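Local coordinates for 5' nucleotidase family protein (Staphylococcus aureus subsp. aureus, PDB 4Q7F), which belongs to the 5'-nucleotidase family, joining a two-metal calcineurin-like phosphoesterase domain to a 5'-nucleotidase C-terminal domain, at residues P34-F37 with Y43-M46; S87-P92 with L123-Y128; G208-D213 with A231-F236; A398-A403 with S455-Q460. All coordinates share one frame; numbering follows the deposited sequence.

Contact 1 (P34-F37 with Y43-M46); sequences PTDF and YQPM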
# COMPACT_ATOMS: atom_id res chain seq x y z
N PRO A 34 -1.19 10.36 -16.44
CA PRO A 34 -0.92 9.07 -17.09
C PRO A 34 0.56 8.76 -17.10
O PRO A 34 1.19 8.75 -18.19
CB PRO A 34 -1.47 9.28 -18.49
CG PRO A 34 -1.29 10.75 -18.72
CD PRO A 34 -1.63 11.38 -17.42
N THR A 35 1.11 8.54 -15.90
CA THR A 35 2.54 8.25 -15.73
C THR A 35 2.85 7.63 -14.38
O THR A 35 2.15 7.89 -13.40
CB THR A 35 3.37 9.54 -15.85
OG1 THR A 35 4.76 9.25 -15.66
CG2 THR A 35 2.93 10.58 -14.81
N ASP A 36 3.92 6.82 -14.34
CA ASP A 36 4.40 6.23 -13.09
C ASP A 36 5.66 7.01 -12.62
O ASP A 36 6.32 6.63 -11.66
CB ASP A 36 4.70 4.73 -13.25
CG ASP A 36 5.77 4.43 -14.27
OD1 ASP A 36 6.50 5.33 -14.72
OD2 ASP A 36 5.89 3.24 -14.62
N PHE A 37 5.98 8.08 -13.35
CA PHE A 37 7.11 8.99 -13.06
C PHE A 37 8.53 8.41 -13.19
O PHE A 37 9.50 9.03 -12.77
CB PHE A 37 6.92 9.65 -11.70
CG PHE A 37 5.63 10.40 -11.57
CD1 PHE A 37 5.51 11.69 -12.09
CD2 PHE A 37 4.54 9.83 -10.94
CE1 PHE A 37 4.31 12.38 -12.00
CE2 PHE A 37 3.35 10.52 -10.83
CZ PHE A 37 3.24 11.80 -11.35
N TYR A 43 4.45 8.38 -20.50
CA TYR A 43 3.02 8.44 -20.75
C TYR A 43 2.61 6.98 -20.83
O TYR A 43 3.26 6.21 -21.52
CB TYR A 43 2.70 9.14 -22.05
CG TYR A 43 1.25 9.52 -22.19
CD1 TYR A 43 0.26 8.55 -22.40
CD2 TYR A 43 0.86 10.86 -22.12
CE1 TYR A 43 -1.08 8.92 -22.51
CE2 TYR A 43 -0.47 11.23 -22.24
CZ TYR A 43 -1.43 10.27 -22.42
OH TYR A 43 -2.75 10.66 -22.55
N GLN A 44 1.54 6.62 -20.12
CA GLN A 44 1.09 5.25 -20.06
C GLN A 44 -0.43 5.23 -19.80
O GLN A 44 -0.96 6.14 -19.18
CB GLN A 44 1.88 4.58 -18.93
CG GLN A 44 1.63 3.11 -18.70
CD GLN A 44 2.63 2.49 -17.72
OE1 GLN A 44 3.65 3.11 -17.37
NE2 GLN A 44 2.36 1.27 -17.28
N PRO A 45 -1.14 4.20 -20.29
CA PRO A 45 -2.58 4.17 -20.07
C PRO A 45 -2.92 3.81 -18.61
O PRO A 45 -3.14 2.66 -18.29
CB PRO A 45 -3.05 3.11 -21.07
CG PRO A 45 -1.88 2.19 -21.22
CD PRO A 45 -0.69 3.11 -21.18
N MSE A 46 -2.97 4.82 -17.76
CA MSE A 46 -3.14 4.64 -16.32
C MSE A 46 -3.45 5.95 -15.70
O MSE A 46 -3.38 7.00 -16.35
CB MSE A 46 -1.78 4.21 -15.70
CG MSE A 46 -0.70 5.34 -15.72
SE MSE A 46 0.94 4.64 -14.91
CE MSE A 46 0.38 4.92 -13.04

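Contact 2 (S87-P92 with L123-Y128); sequences SGSSQP and LRRLNY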
# COMPACT_ATOMS: atom_id res chain seq x y z
N SER A 87 2.26 23.05 -0.33
CA SER A 87 1.36 23.69 0.63
C SER A 87 1.11 22.85 1.90
O SER A 87 0.64 23.37 2.90
CB SER A 87 0.03 24.04 -0.02
OG SER A 87 0.23 24.93 -1.10
N GLY A 88 1.47 21.58 1.85
CA GLY A 88 1.17 20.67 2.95
C GLY A 88 -0.33 20.36 2.86
O GLY A 88 -0.87 19.63 3.68
N SER A 89 -1.00 20.91 1.84
CA SER A 89 -2.44 20.72 1.63
C SER A 89 -2.72 19.65 0.58
O SER A 89 -2.00 19.53 -0.41
CB SER A 89 -3.07 22.01 1.18
OG SER A 89 -4.46 21.86 0.95
N SER A 90 -3.78 18.90 0.80
CA SER A 90 -4.24 17.90 -0.15
C SER A 90 -5.18 18.57 -1.21
O SER A 90 -5.65 17.91 -2.10
CB SER A 90 -5.01 16.80 0.58
OG SER A 90 -6.15 17.34 1.25
N GLN A 91 -5.40 19.88 -1.12
CA GLN A 91 -6.36 20.53 -2.02
C GLN A 91 -6.17 20.22 -3.52
O GLN A 91 -7.14 19.90 -4.20
CB GLN A 91 -6.42 22.05 -1.79
CG GLN A 91 -7.59 22.71 -2.53
CD GLN A 91 -8.93 22.31 -1.93
OE1 GLN A 91 -9.15 22.46 -0.73
NE2 GLN A 91 -9.84 21.82 -2.77
N PRO A 92 -4.92 20.33 -4.05
CA PRO A 92 -4.75 20.03 -5.48
C PRO A 92 -5.26 18.64 -5.87
O PRO A 92 -5.85 18.47 -6.94
CB PRO A 92 -3.25 20.18 -5.69
CG PRO A 92 -2.81 21.17 -4.64
CD PRO A 92 -3.72 20.95 -3.45
N LEU A 123 -11.10 15.00 4.21
CA LEU A 123 -12.49 14.58 4.15
C LEU A 123 -13.47 15.74 4.07
O LEU A 123 -14.49 15.63 3.39
CB LEU A 123 -12.87 13.67 5.32
CG LEU A 123 -12.03 12.38 5.45
CD1 LEU A 123 -12.56 11.49 6.56
CD2 LEU A 123 -12.00 11.64 4.15
N ARG A 124 -13.18 16.84 4.76
CA ARG A 124 -14.09 17.98 4.73
C ARG A 124 -13.97 18.80 3.44
O ARG A 124 -14.88 19.54 3.09
CB ARG A 124 -13.99 18.86 6.00
CG ARG A 124 -12.63 19.44 6.35
CD ARG A 124 -12.71 20.32 7.61
NE ARG A 124 -11.38 20.70 8.09
CZ ARG A 124 -10.68 20.07 9.04
NH1 ARG A 124 -9.47 20.51 9.36
NH2 ARG A 124 -11.16 19.00 9.68
N ARG A 125 -12.85 18.66 2.73
CA ARG A 125 -12.64 19.36 1.46
C ARG A 125 -13.34 18.60 0.27
O ARG A 125 -13.68 19.21 -0.74
CB ARG A 125 -11.15 19.55 1.16
CG ARG A 125 -10.43 20.59 2.01
CD ARG A 125 -8.93 20.60 1.69
NE ARG A 125 -8.17 21.57 2.50
CZ ARG A 125 -8.07 22.88 2.24
NH1 ARG A 125 -8.70 23.43 1.21
NH2 ARG A 125 -7.34 23.66 3.04
N LEU A 126 -13.52 17.29 0.41
CA LEU A 126 -14.18 16.48 -0.62
C LEU A 126 -15.68 16.78 -0.67
O LEU A 126 -16.32 17.04 0.36
CB LEU A 126 -13.99 15.00 -0.36
CG LEU A 126 -12.56 14.45 -0.45
CD1 LEU A 126 -12.44 13.05 0.14
CD2 LEU A 126 -12.07 14.44 -1.89
N ASN A 127 -16.23 16.70 -1.87
CA ASN A 127 -17.66 16.98 -2.11
C ASN A 127 -18.57 15.73 -2.16
O ASN A 127 -19.64 15.76 -2.70
CB ASN A 127 -17.84 17.86 -3.36
CG ASN A 127 -17.42 17.16 -4.64
OD1 ASN A 127 -17.29 15.95 -4.68
ND2 ASN A 127 -17.22 17.93 -5.70
N TYR A 128 -18.12 14.64 -1.54
CA TYR A 128 -18.90 13.43 -1.41
C TYR A 128 -18.47 12.76 -0.10
O TYR A 128 -17.39 13.02 0.38
CB TYR A 128 -18.68 12.48 -2.59
CG TYR A 128 -17.23 12.12 -2.81
CD1 TYR A 128 -16.63 11.08 -2.11
CD2 TYR A 128 -16.46 12.84 -3.70
CE1 TYR A 128 -15.30 10.75 -2.31
CE2 TYR A 128 -15.14 12.53 -3.90
CZ TYR A 128 -14.57 11.49 -3.20
OH TYR A 128 -13.26 11.21 -3.43
O HOH W 1 -12.74 21.70 -1.28

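Contact 3 (G208-D213 with A231-F236); sequences GGFEKD and AMLEAF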
# COMPACT_ATOMS: atom_id res chain seq x y z
N GLY A 208 -10.00 -3.86 1.68
CA GLY A 208 -9.31 -5.04 2.18
C GLY A 208 -9.53 -6.08 1.10
O GLY A 208 -10.30 -5.84 0.14
N GLY A 209 -8.90 -7.24 1.26
CA GLY A 209 -9.00 -8.29 0.26
C GLY A 209 -9.35 -9.68 0.76
O GLY A 209 -10.08 -9.84 1.75
N PHE A 210 -8.81 -10.69 0.07
CA PHE A 210 -9.13 -12.07 0.34
C PHE A 210 -7.95 -12.83 0.90
O PHE A 210 -6.85 -12.82 0.33
CB PHE A 210 -9.66 -12.74 -0.92
CG PHE A 210 -10.82 -12.00 -1.53
CD1 PHE A 210 -12.04 -11.99 -0.88
CD2 PHE A 210 -10.66 -11.27 -2.68
CE1 PHE A 210 -13.11 -11.28 -1.40
CE2 PHE A 210 -11.73 -10.55 -3.22
CZ PHE A 210 -12.96 -10.55 -2.57
N GLU A 211 -8.21 -13.49 2.03
CA GLU A 211 -7.23 -14.26 2.77
C GLU A 211 -7.22 -15.74 2.36
O GLU A 211 -6.32 -16.50 2.75
CB GLU A 211 -7.48 -14.11 4.28
CG GLU A 211 -8.70 -14.83 4.86
CD GLU A 211 -10.05 -14.20 4.54
OE1 GLU A 211 -10.15 -13.40 3.58
OE2 GLU A 211 -11.03 -14.53 5.25
N LYS A 212 -8.25 -16.14 1.60
CA LYS A 212 -8.37 -17.49 1.05
C LYS A 212 -8.76 -17.37 -0.41
O LYS A 212 -9.35 -16.37 -0.82
CB LYS A 212 -9.42 -18.30 1.80
CG LYS A 212 -9.02 -18.69 3.20
CD LYS A 212 -10.17 -19.37 3.92
CE LYS A 212 -9.78 -19.77 5.32
NZ LYS A 212 -10.92 -20.42 6.03
N ASP A 213 -8.41 -18.39 -1.19
CA ASP A 213 -8.74 -18.43 -2.62
C ASP A 213 -10.26 -18.54 -2.74
O ASP A 213 -10.86 -19.39 -2.11
CB ASP A 213 -8.08 -19.65 -3.27
CG ASP A 213 -8.49 -19.84 -4.71
OD1 ASP A 213 -8.28 -18.93 -5.53
OD2 ASP A 213 -9.02 -20.92 -5.03
N ALA A 231 -13.99 -14.76 4.59
CA ALA A 231 -14.87 -15.06 5.71
C ALA A 231 -16.19 -14.28 5.58
O ALA A 231 -17.25 -14.78 5.93
CB ALA A 231 -14.19 -14.75 7.02
N MSE A 232 -16.10 -13.05 5.07
CA MSE A 232 -17.29 -12.21 4.89
C MSE A 232 -18.22 -12.81 3.85
O MSE A 232 -19.44 -12.94 4.08
CB MSE A 232 -16.85 -10.80 4.53
CG MSE A 232 -16.33 -10.06 5.76
SE MSE A 232 -15.08 -8.62 5.22
CE MSE A 232 -16.44 -7.19 5.20
N LEU A 233 -17.68 -13.19 2.70
CA LEU A 233 -18.50 -13.82 1.65
C LEU A 233 -19.02 -15.18 2.09
O LEU A 233 -20.21 -15.47 1.98
CB LEU A 233 -17.69 -13.96 0.36
CG LEU A 233 -17.44 -12.67 -0.43
CD1 LEU A 233 -16.33 -12.86 -1.44
CD2 LEU A 233 -18.72 -12.22 -1.10
N GLU A 234 -18.12 -16.02 2.59
CA GLU A 234 -18.46 -17.35 3.06
C GLU A 234 -19.66 -17.32 4.01
O GLU A 234 -20.54 -18.17 3.93
CB GLU A 234 -17.25 -17.98 3.77
CG GLU A 234 -17.50 -19.37 4.35
CD GLU A 234 -16.33 -19.88 5.20
OE1 GLU A 234 -16.04 -21.09 5.13
OE2 GLU A 234 -15.69 -19.09 5.93
N ALA A 235 -19.68 -16.34 4.91
CA ALA A 235 -20.75 -16.22 5.89
C ALA A 235 -21.97 -15.45 5.40
O ALA A 235 -23.10 -15.81 5.74
CB ALA A 235 -20.22 -15.55 7.14
N PHE A 236 -21.76 -14.41 4.60
CA PHE A 236 -22.88 -13.55 4.20
C PHE A 236 -23.18 -13.38 2.70
O PHE A 236 -23.98 -12.51 2.35
CB PHE A 236 -22.68 -12.17 4.84
CG PHE A 236 -22.37 -12.24 6.29
CD1 PHE A 236 -23.31 -12.74 7.19
CD2 PHE A 236 -21.13 -11.82 6.77
CE1 PHE A 236 -23.01 -12.82 8.54
CE2 PHE A 236 -20.84 -11.90 8.12
CZ PHE A 236 -21.78 -12.40 9.01

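Contact 4 (A398-A403 with S455-Q460); sequences AKLKEA and SNMMIQ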
# COMPACT_ATOMS: atom_id res chain seq x y z
N ALA A 398 19.14 -12.92 20.15
CA ALA A 398 18.19 -13.95 19.74
C ALA A 398 17.01 -13.30 18.97
O ALA A 398 16.51 -13.88 18.00
CB ALA A 398 17.68 -14.71 20.96
N LYS A 399 16.54 -12.13 19.42
CA LYS A 399 15.48 -11.45 18.70
C LYS A 399 16.00 -10.97 17.33
O LYS A 399 15.25 -10.97 16.36
CB LYS A 399 14.91 -10.26 19.44
CG LYS A 399 13.76 -10.54 20.40
CD LYS A 399 13.08 -9.19 20.73
CE LYS A 399 11.90 -9.32 21.66
NZ LYS A 399 10.75 -10.01 21.04
N LEU A 400 17.25 -10.52 17.29
CA LEU A 400 17.86 -10.08 16.04
C LEU A 400 17.87 -11.26 15.07
O LEU A 400 17.55 -11.10 13.91
CB LEU A 400 19.28 -9.60 16.24
CG LEU A 400 20.06 -9.26 14.97
CD1 LEU A 400 19.31 -8.23 14.13
CD2 LEU A 400 21.45 -8.75 15.33
N LYS A 401 18.26 -12.43 15.54
CA LYS A 401 18.26 -13.60 14.68
C LYS A 401 16.86 -13.91 14.16
O LYS A 401 16.73 -14.35 13.03
CB LYS A 401 18.83 -14.83 15.38
CG LYS A 401 18.83 -16.08 14.50
CD LYS A 401 19.60 -17.20 15.17
CE LYS A 401 19.59 -18.47 14.34
NZ LYS A 401 18.25 -19.09 14.26
N GLU A 402 15.84 -13.74 14.99
CA GLU A 402 14.46 -13.99 14.57
C GLU A 402 14.06 -13.08 13.42
O GLU A 402 13.32 -13.46 12.53
CB GLU A 402 13.48 -13.76 15.72
CG GLU A 402 13.52 -14.82 16.78
CD GLU A 402 12.52 -14.57 17.89
OE1 GLU A 402 11.61 -13.73 17.71
OE2 GLU A 402 12.66 -15.21 18.93
N ALA A 403 14.54 -11.84 13.47
CA ALA A 403 14.23 -10.88 12.41
C ALA A 403 14.97 -11.31 11.14
O ALA A 403 14.38 -11.33 10.09
CB ALA A 403 14.66 -9.48 12.82
N SER A 455 23.07 -18.37 9.83
CA SER A 455 24.31 -18.87 10.43
C SER A 455 25.39 -17.81 10.39
O SER A 455 25.26 -16.79 9.68
CB SER A 455 24.80 -20.08 9.65
OG SER A 455 23.96 -21.20 9.83
N ASN A 456 26.44 -18.07 11.15
CA ASN A 456 27.64 -17.24 11.18
C ASN A 456 27.43 -15.76 11.53
O ASN A 456 28.14 -14.89 11.01
CB ASN A 456 28.34 -17.34 9.81
CG ASN A 456 28.56 -18.78 9.38
OD1 ASN A 456 28.05 -19.20 8.32
ND2 ASN A 456 29.30 -19.56 10.20
N MSE A 457 26.49 -15.46 12.44
CA MSE A 457 26.18 -14.05 12.76
C MSE A 457 27.32 -13.39 13.51
O MSE A 457 27.78 -13.92 14.50
CB MSE A 457 24.93 -13.93 13.61
CG MSE A 457 23.66 -14.23 12.85
SE MSE A 457 22.14 -13.86 14.05
CE MSE A 457 22.39 -11.94 14.23
N MSE A 458 27.75 -12.22 13.05
CA MSE A 458 28.84 -11.51 13.69
C MSE A 458 28.60 -10.04 13.67
O MSE A 458 28.25 -9.47 12.65
CB MSE A 458 30.18 -11.74 12.99
CG MSE A 458 30.55 -13.21 12.91
SE MSE A 458 31.26 -13.83 14.63
CE MSE A 458 33.12 -13.33 14.25
N ILE A 459 28.83 -9.41 14.83
CA ILE A 459 28.68 -7.96 15.01
C ILE A 459 30.03 -7.47 15.54
O ILE A 459 30.37 -7.72 16.69
CB ILE A 459 27.52 -7.65 15.98
CG1 ILE A 459 26.22 -8.17 15.38
CG2 ILE A 459 27.42 -6.14 16.25
CD1 ILE A 459 25.01 -8.10 16.28
N GLN A 460 30.82 -6.84 14.68
CA GLN A 460 32.14 -6.29 15.04
C GLN A 460 33.15 -7.31 15.60
O GLN A 460 33.60 -7.21 16.76
CB GLN A 460 32.00 -5.10 16.00
CG GLN A 460 31.23 -3.93 15.40
CD GLN A 460 31.09 -2.76 16.36
OE1 GLN A 460 31.47 -2.84 17.53
NE2 GLN A 460 30.52 -1.66 15.86

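Contact 1 (P34-F37 with Y43-M46)
Pro-34 meets the second segment with both its ring and its backbone. Its CG stands over one face of the Tyr-43 ring, 3.9 Å from the centroid and 21° off the ring normal, which qualifies as a CH-pi contact displaced from the ring centre toward CE2. Tyr-43 has CG anti to its backbone N (chi1 -166°), and this turns a face of the phenol ring toward the proline. Pro-34 O takes the one hydrogen bond across the contact, from Gln-44 N at 2.9 Å; the donor lies well above the carbonyl plane. The same oxygen receives a CA-H...O contact from Tyr-43 CA, and Pro-34 CA in turn approaches Met-46 O at 3.3 Å. Thr-35 contributes mainly backbone. The selenomethionine Met-46 bends at chi3 (-82°), which brings its CE to 3.5 Å from Thr-35 O while SE runs beneath the peptide to within 3.7 Å of Asp-36 N. Within the segment, Thr-35 OG1 accepts from Phe-37 N, an ST turn. At Asp-36 the carboxylate stands nearly perpendicular to the Gln-44 amide, with Asp-36 OD2 and Gln-44 OE1 3.5 Å apart. Two acceptors cannot bond each other, and each group is held by a neighbour instead: Asp-36 OD1 by Thr-38 OG1, Gln-44 OE1 by Gln-42 NE2. Both segments belong to the loop between strand 19-25 and helix 48-59, which also carries the manganese ligands Asp-27 and His-29; Thr-35 and Phe-37 rest against helix 304-317, through Arg-310, Leu-313, Glu-314 and Leu-317.

Contact 2 (S87-P92 with L123-Y128)
The start of helix 91-99 meets the last turn of helix 116-125 through Gln-91 and Arg-125, within the calcineurin-like phosphoesterase family region. Arg-125 extends from CG to NE and brings its guanidinium beside the turn that precedes the other helix, where Ser-89 OG lies over one face, 4.0 Å from Arg-125 CZ and offset toward the rim. As modelled, Gln-91 OE1 lies at the guanidinium edge, but it is implausibly close to NH1, so how the two groups meet is doubtful. Better evidence comes from a water, which accepts from Gln-91 NE2 at 3.3 Å and donates to Arg-125 O at 2.7 Å. Ser-89 has a second role as a helix cap: its OG accepts from Gln-91 N at 3.0 Å, with an N-H...O angle of 162°. With OG anti to the backbone N (chi1 179°), Ser-89 turns its hydroxyl toward that N-H. The polar ends are also held from within their own helices, Arg-125 NE by a salt bridge to Asp-121 OD2 and Gln-91 NE2 by Asp-95 OD1. Ser-90 OG adds a direct link between the elements, bonding to Thr-122 OG1 of helix 116-125, and Asn-98 ND2 donates to Arg-125 O.

Contact 3 (G208-D213 with A231-F236)
Glu-211 grips the beginning of helix 229-236, and this is the tight, directional half of the contact. Glu-211 OE2 accepts from Ala-231 N at 3.0 Å with an N-H...O angle of 154°; the donor arrives on the syn side of the carboxylate, 22° out of its plane. OE1 accepts from Tyr-230 N, so two successive backbone N-H groups share the two oxygens and the rotation of the carboxylate is fixed. The Glu-211 side chain reaches the helix by folding: CG lies between the backbone N and the carbonyl carbon (chi1 72°) and a second bend follows at chi2. Ala-231 CB sits 3.6 Å from Glu-211 OE2, closing in beside the bond. The apolar counterpart is a single close approach, Phe-210 CE1 to Leu-233 CD1 at 3.6 Å, with the leucine methyl meeting the ring obliquely. Both side chains are buried, and both also touch Phe-243 of strand 242-244 and Val-261 of strand 259-264. The other flank is looser. Lys-212 NZ and Glu-234 OE2 have opposite charges but remain 5.0 Å apart, too far for a salt bridge, and Glu-234 is exposed. The segment 208-213 continues from strand 201-207, directly after the magnesium ligand His-207, and the residues on to the helix include Glu-226 of the ligand pocket. A buried carboxylate set against the N-terminal amides of a helix is probably stabilised as the anion, both by the two N-H donors and by the helix dipole, and it would in turn cap amides that have no partner within their own helix.

Contact 4 (A398-A403 with S455-Q460)
Leu-400 and the selenomethionine Met-457 cross obliquely, methyl against branch, and this pair sets the geometry of the contact. Met-457 is extended through chi2 and then bends at chi3 (65°), so that its terminal CE folds back against the leucine, 3.5 Å from CD2 and 3.6 Å from CG of Leu-400. The bend leaves SE facing the neighbouring helical residue: it lies 3.7 Å from Lys-401 CB, touching the aliphatic root of that side chain and not its charged end. Lys-401 leads away from the selenium, and its NZ makes a salt bridge with Glu-405 OE2 one turn further along the helix. Ile-459 has a different approach. It and Leu-400 reach toward each other tip to tip, CD1 of the isoleucine 3.7 Å from CD2 of the leucine. Leu-400 CD2 thus meets two side chains that point from the same face of the strand, in directions roughly at right angles. No hydrogen bond joins the segments; the axes of helix 398-403 and strand 455-459 come no closer than 11.0 Å, at 123° between their directions, a gap bridged by side chains. Strand 454-459 pairs with strands 441-445 and 462-463 in a small beta sheet, whereas Leu-400 also touches Ile-472 and Ile-459 touches Tyr-470, both on strand 469-475, so that helix, small sheet and strand 469-475 of the five-stranded sheet meet around Leu-400 and Ile-459.

Contacts 1, 2 and 3 fall in the calcineurin-like phosphoesterase region, contact 4 in the C-terminal one, and none touches another. Contacts 1 and 2 are the closest pair, centres about 23 Å and nearest atoms about 12 Å apart; contacts 2 and 4, about 46 Å apart between centres, lie on opposite sides of the chain's centre. Contacts 1 and 3 lie near the metal and ligand sites: the side chain of Met-46 is about 13 Å from the manganese ion, that of Phe-210 about 13 Å from the magnesium ion and that of Glu-211 about 12 Å from the bound 3D1. Contact 4 relates to the pocket indirectly, through strand 469-475, which ends in the ligand-contacting Asn-475.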